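Local atomic coordinates of uncharacterized protein (Bacteroides ovatus CL02T12C04, PDB entry 6PTM), a protein that probably hydrolyses carrageenan chains from their ends, as an exo-carrageenase of glycoside hydrolase family 42. Residues E602-I615 and S626-C638. Residues are numbered along the deposited sequence; the frame is centred on the assembly and turned at random.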
loop_
_atom_site.group_PDB
_atom_site.type_symbol
_atom_site.label_atom_id
_atom_site.label_comp_id
_atom_site.label_asym_id
_atom_site.label_seq_id
_atom_site.Cartn_x
_atom_site.Cartn_y
_atom_site.Cartn_z
ATOM N N GLU A 602 -15.877 1.706 14.924
ATOM C CA GLU A 602 -16.589 0.731 15.771
ATOM C C GLU A 602 -15.840 -0.620 15.801
ATOM O O GLU A 602 -15.644 -1.182 16.887
ATOM C CB GLU A 602 -18.019 0.539 15.273
ATOM C CG GLU A 602 -18.755 -0.528 16.081
ATOM C CD GLU A 602 -20.245 -0.648 15.808
ATOM O OE1 GLU A 602 -20.791 0.098 14.951
ATOM O OE2 GLU A 602 -20.849 -1.524 16.446
ATOM N N GLY A 603 -15.423 -1.137 14.644
ATOM C CA GLY A 603 -14.784 -2.460 14.548
ATOM C C GLY A 603 -13.451 -2.511 15.270
ATOM O O GLY A 603 -13.156 -3.495 15.957
ATOM N N ILE A 604 -12.645 -1.470 15.150
ATOM C CA ILE A 604 -11.362 -1.372 15.887
ATOM C C ILE A 604 -11.638 -1.332 17.398
ATOM O O ILE A 604 -10.932 -2.047 18.167
ATOM C CB ILE A 604 -10.558 -0.164 15.355
ATOM C CG1 ILE A 604 -9.983 -0.459 13.968
ATOM C CG2 ILE A 604 -9.466 0.262 16.311
ATOM C CD1 ILE A 604 -9.471 0.769 13.211
ATOM N N LEU A 605 -12.587 -0.516 17.852
ATOM C CA LEU A 605 -12.847 -0.410 19.314
ATOM C C LEU A 605 -13.333 -1.776 19.796
ATOM O O LEU A 605 -12.959 -2.188 20.909
ATOM C CB LEU A 605 -13.866 0.697 19.610
ATOM C CG LEU A 605 -13.269 2.061 19.964
ATOM C CD1 LEU A 605 -12.357 2.562 18.860
ATOM C CD2 LEU A 605 -14.365 3.071 20.153
ATOM N N LYS A 606 -14.134 -2.482 19.007
ATOM C CA LYS A 606 -14.693 -3.766 19.504
ATOM C C LYS A 606 -13.667 -4.894 19.430
ATOM O O LYS A 606 -13.805 -5.815 20.205
ATOM C CB LYS A 606 -15.960 -4.150 18.752
ATOM C CG LYS A 606 -17.081 -3.181 19.057
ATOM C CD LYS A 606 -18.412 -3.581 18.497
ATOM C CE LYS A 606 -19.487 -3.361 19.539
ATOM N NZ LYS A 606 -20.744 -2.981 18.871
ATOM N N ASN A 607 -12.701 -4.856 18.524
ATOM C CA ASN A 607 -11.875 -6.062 18.249
ATOM C C ASN A 607 -10.417 -5.888 18.651
ATOM O O ASN A 607 -9.744 -6.895 18.625
ATOM C CB ASN A 607 -11.960 -6.432 16.771
ATOM C CG ASN A 607 -13.352 -6.928 16.454
ATOM O OD1 ASN A 607 -13.682 -8.061 16.804
ATOM N ND2 ASN A 607 -14.178 -6.077 15.857
ATOM N N ASN A 608 -9.933 -4.666 18.890
ATOM C CA ASN A 608 -8.482 -4.383 19.079
ATOM C C ASN A 608 -8.237 -3.833 20.489
ATOM O O ASN A 608 -9.086 -3.135 21.045
ATOM C CB ASN A 608 -7.948 -3.402 18.033
ATOM C CG ASN A 608 -7.951 -3.933 16.617
ATOM O OD1 ASN A 608 -8.396 -5.053 16.372
ATOM N ND2 ASN A 608 -7.500 -3.114 15.670
ATOM N N PRO A 609 -7.090 -4.131 21.141
ATOM C CA PRO A 609 -6.788 -3.492 22.430
ATOM C C PRO A 609 -6.737 -1.959 22.291
ATOM O O PRO A 609 -6.270 -1.453 21.281
ATOM C CB PRO A 609 -5.458 -4.111 22.882
ATOM C CG PRO A 609 -4.957 -4.970 21.721
ATOM C CD PRO A 609 -6.130 -5.185 20.777
ATOM N N HIS A 610 -7.251 -1.242 23.293
ATOM C CA HIS A 610 -7.436 0.233 23.284
ATOM C C HIS A 610 -6.109 0.902 23.656
ATOM O O HIS A 610 -6.040 1.600 24.676
ATOM C CB HIS A 610 -8.592 0.638 24.199
ATOM C CG HIS A 610 -9.910 0.125 23.708
ATOM N ND1 HIS A 610 -11.100 0.347 24.381
ATOM C CD2 HIS A 610 -10.227 -0.681 22.672
ATOM C CE1 HIS A 610 -12.078 -0.251 23.740
ATOM N NE2 HIS A 610 -11.579 -0.832 22.668
ATOM N N GLU A 611 -5.083 0.665 22.851
ATOM C CA GLU A 611 -3.691 1.093 23.140
ATOM C C GLU A 611 -3.515 2.491 22.534
ATOM O O GLU A 611 -2.731 2.665 21.555
ATOM C CB GLU A 611 -2.732 0.025 22.610
ATOM C CG GLU A 611 -2.748 -1.278 23.399
ATOM C CD GLU A 611 -1.928 -2.427 22.814
ATOM O OE1 GLU A 611 -1.371 -2.287 21.722
ATOM O OE2 GLU A 611 -1.867 -3.486 23.446
ATOM N N TRP A 612 -4.223 3.457 23.099
ATOM C CA TRP A 612 -4.129 4.879 22.733
ATOM C C TRP A 612 -4.607 5.757 23.891
ATOM O O TRP A 612 -5.195 5.232 24.858
ATOM C CB TRP A 612 -4.933 5.140 21.459
ATOM C CG TRP A 612 -6.359 4.708 21.583
ATOM C CD1 TRP A 612 -7.364 5.350 22.237
ATOM C CD2 TRP A 612 -6.947 3.552 20.982
ATOM N NE1 TRP A 612 -8.537 4.663 22.092
ATOM C CE2 TRP A 612 -8.312 3.558 21.321
ATOM C CE3 TRP A 612 -6.446 2.516 20.188
ATOM C CZ2 TRP A 612 -9.190 2.583 20.879
ATOM C CZ3 TRP A 612 -7.316 1.553 19.740
ATOM C CH2 TRP A 612 -8.662 1.577 20.109
ATOM N N ASP A 613 -4.339 7.054 23.789
ATOM C CA ASP A 613 -4.600 8.035 24.873
ATOM C C ASP A 613 -5.848 8.831 24.493
ATOM O O ASP A 613 -6.522 9.366 25.367
ATOM C CB ASP A 613 -3.390 8.957 25.062
ATOM C CG ASP A 613 -2.082 8.256 25.319
ATOM O OD1 ASP A 613 -2.132 7.255 26.025
ATOM O OD2 ASP A 613 -1.004 8.728 24.785
ATOM N N ALA A 614 -6.154 8.968 23.205
ATOM C CA ALA A 614 -7.338 9.746 22.812
ATOM C C ALA A 614 -7.832 9.355 21.426
ATOM O O ALA A 614 -6.993 8.977 20.592
ATOM C CB ALA A 614 -7.023 11.229 22.866
ATOM N N ILE A 615 -9.149 9.495 21.240
ATOM C CA ILE A 615 -9.821 9.497 19.917
ATOM C C ILE A 615 -10.158 10.952 19.568
ATOM O O ILE A 615 -10.738 11.689 20.411
ATOM C CB ILE A 615 -11.041 8.557 19.963
ATOM C CG1 ILE A 615 -10.602 7.103 20.187
ATOM C CG2 ILE A 615 -11.930 8.732 18.734
ATOM C CD1 ILE A 615 -11.765 6.134 20.457
ATOM N N SER A 626 -24.537 2.874 16.551
ATOM C CA SER A 626 -23.539 1.942 17.135
ATOM C C SER A 626 -22.138 2.572 17.196
ATOM O O SER A 626 -21.332 2.200 18.077
ATOM C CB SER A 626 -23.566 0.625 16.393
ATOM O OG SER A 626 -23.290 0.795 15.017
ATOM N N ASP A 627 -21.832 3.553 16.359
ATOM C CA ASP A 627 -20.549 4.302 16.471
ATOM C C ASP A 627 -20.548 5.022 17.822
ATOM O O ASP A 627 -19.579 4.901 18.578
ATOM C CB ASP A 627 -20.341 5.344 15.360
ATOM C CG ASP A 627 -19.979 4.797 13.988
ATOM O OD1 ASP A 627 -19.181 3.848 13.926
ATOM O OD2 ASP A 627 -20.428 5.388 12.990
ATOM N N ILE A 628 -21.592 5.803 18.066
ATOM C CA ILE A 628 -21.723 6.657 19.278
ATOM C C ILE A 628 -21.715 5.771 20.527
ATOM O O ILE A 628 -20.988 6.114 21.475
ATOM C CB ILE A 628 -22.969 7.545 19.150
ATOM C CG1 ILE A 628 -22.752 8.558 18.022
ATOM C CG2 ILE A 628 -23.272 8.198 20.488
ATOM C CD1 ILE A 628 -23.963 9.348 17.620
ATOM N N GLU A 629 -22.499 4.685 20.529
ATOM C CA GLU A 629 -22.567 3.700 21.641
ATOM C C GLU A 629 -21.167 3.142 21.889
ATOM O O GLU A 629 -20.798 2.991 23.061
ATOM C CB GLU A 629 -23.563 2.569 21.342
ATOM C CG GLU A 629 -25.009 3.010 21.481
ATOM C CD GLU A 629 -26.046 2.069 20.879
ATOM O OE1 GLU A 629 -25.657 1.065 20.219
ATOM O OE2 GLU A 629 -27.249 2.355 21.058
ATOM N N THR A 630 -20.406 2.817 20.841
ATOM C CA THR A 630 -19.080 2.218 21.069
ATOM C C THR A 630 -18.152 3.312 21.615
ATOM O O THR A 630 -17.357 3.010 22.521
ATOM C CB THR A 630 -18.599 1.479 19.816
ATOM O OG1 THR A 630 -19.611 0.535 19.472
ATOM C CG2 THR A 630 -17.302 0.746 20.023
ATOM N N VAL A 631 -18.246 4.545 21.117
ATOM C CA VAL A 631 -17.335 5.609 21.626
ATOM C C VAL A 631 -17.716 5.901 23.087
ATOM O O VAL A 631 -16.789 6.157 23.864
ATOM C CB VAL A 631 -17.332 6.857 20.726
ATOM C CG1 VAL A 631 -16.650 8.037 21.395
ATOM C CG2 VAL A 631 -16.700 6.534 19.387
ATOM N N GLN A 632 -18.997 5.737 23.463
ATOM C CA GLN A 632 -19.471 5.938 24.867
ATOM C C GLN A 632 -18.768 4.919 25.760
ATOM O O GLN A 632 -18.250 5.327 26.850
ATOM C CB GLN A 632 -21.002 5.845 25.011
ATOM C CG GLN A 632 -21.509 6.225 26.417
ATOM C CD GLN A 632 -21.041 7.589 26.859
ATOM O OE1 GLN A 632 -21.420 8.614 26.288
ATOM N NE2 GLN A 632 -20.151 7.611 27.849
ATOM N N LYS A 633 -18.710 3.655 25.324
ATOM C CA LYS A 633 -18.096 2.559 26.129
ATOM C C LYS A 633 -16.625 2.910 26.379
ATOM O O LYS A 633 -16.101 2.585 27.468
ATOM C CB LYS A 633 -18.262 1.176 25.483
ATOM C CG LYS A 633 -19.667 0.591 25.548
ATOM C CD LYS A 633 -19.775 -0.900 25.270
ATOM N N TYR A 634 -15.958 3.569 25.426
ATOM C CA TYR A 634 -14.551 3.972 25.602
ATOM C C TYR A 634 -14.474 5.088 26.654
ATOM O O TYR A 634 -13.581 4.994 27.491
ATOM C CB TYR A 634 -13.926 4.352 24.258
ATOM C CG TYR A 634 -12.595 5.027 24.394
ATOM C CD1 TYR A 634 -11.502 4.368 24.917
ATOM C CD2 TYR A 634 -12.442 6.324 23.978
ATOM C CE1 TYR A 634 -10.278 5.002 25.025
ATOM C CE2 TYR A 634 -11.241 6.984 24.094
ATOM C CZ TYR A 634 -10.149 6.313 24.605
ATOM O OH TYR A 634 -8.985 7.003 24.746
ATOM N N LEU A 635 -15.387 6.067 26.643
ATOM C CA LEU A 635 -15.465 7.112 27.708
ATOM C C LEU A 635 -15.723 6.460 29.070
ATOM O O LEU A 635 -15.085 6.908 30.047
ATOM C CB LEU A 635 -16.538 8.151 27.375
ATOM C CG LEU A 635 -16.163 9.096 26.234
ATOM C CD1 LEU A 635 -17.374 9.837 25.704
ATOM C CD2 LEU A 635 -15.082 10.083 26.651
ATOM N N ASP A 636 -16.575 5.431 29.112
ATOM C CA ASP A 636 -16.936 4.658 30.331
ATOM C C ASP A 636 -15.721 3.887 30.867
ATOM O O ASP A 636 -15.738 3.601 32.075
ATOM C CB ASP A 636 -18.105 3.681 30.110
ATOM C CG ASP A 636 -19.401 4.342 29.668
ATOM O OD1 ASP A 636 -19.493 5.551 29.797
ATOM O OD2 ASP A 636 -20.308 3.624 29.176
ATOM N N GLU A 637 -14.703 3.582 30.052
ATOM C CA GLU A 637 -13.425 3.012 30.565
ATOM C C GLU A 637 -12.411 4.111 30.915
ATOM O O GLU A 637 -11.252 3.782 30.970
ATOM C CB GLU A 637 -12.642 2.181 29.545
ATOM C CG GLU A 637 -13.383 1.106 28.788
ATOM C CD GLU A 637 -12.600 0.658 27.547
ATOM O OE1 GLU A 637 -11.690 1.413 27.011
ATOM O OE2 GLU A 637 -12.886 -0.451 27.117
ATOM N N CYS A 638 -12.786 5.378 31.044
ATOM C CA CYS A 638 -11.873 6.512 31.365
ATOM C C CYS A 638 -11.073 6.925 30.113
ATOM O O CYS A 638 -10.037 7.559 30.286
ATOM C CB CYS A 638 -10.938 6.217 32.539
ATOM S SG CYS A 638 -11.786 5.719 34.066
HETATM O O HOH W 1 -16.906 3.343 12.552
HETATM O O HOH W 2 -20.177 1.432 12.754
#
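Tyr634 reaches from helix 626-636 into the bend of segment 602-615, and its ring is the buried centre of the contact. With CG anti to the backbone N (chi1 169°), the ring extends from its helix, Ile615 and the Trp612 indole both meeting it on one side. Ile615 CD1 comes within 3.6 Å of Tyr634 CD2, while the edge of the indole brings Trp612 NE1 to 3.4 Å from Tyr634 CZ, the ring planes inclined at 58°. Packing stays close one helical turn back, where the methyl Thr630 CG2 presses on Leu605 CB at 3.5 Å, tighter than ordinary carbon contact, and Leu605 CD2 leans on Val631.

The margins are polar and face solvent, where Lys606 and Glu637 are exposed. At one, the extended Glu602 accepts a bond from Ser626 OG on the syn side of OE1 (2.6 Å) and pairs with Lys606 NZ in a salt bridge on the anti side of OE2. One water joins Glu602 N to Asp627 OD1; another donates to both Asp627 OD1 and Glu602 OE1, 4.2 Å apart, and probably eases the repulsion there. Asp627 OD2 is hydrogen-bonded to Thr569 OG1. A glutamine in place of Glu602 would probably leave the Lys606 ammonium without its charged mate and free to swing into solvent. At the other, His610 bridges two partners in its ring plane: NE2 donates almost straight to Leu605 O (2.6 Å), and ND1 to the syn lone pair of Glu637 OE1 (2.9 Å).

Helices 602-607 and 626-636 run at 39°, axes 9.7 Å apart at closest approach. Helix 625-636 is the crossover of a beta-alpha-beta unit between parallel strands 614-617 and 640-643. Phe567 and Val641 of the underlying five-stranded parallel sheet meet Val631, and Ala600 of edge strand 597-600 touches Leu605 and Ile615.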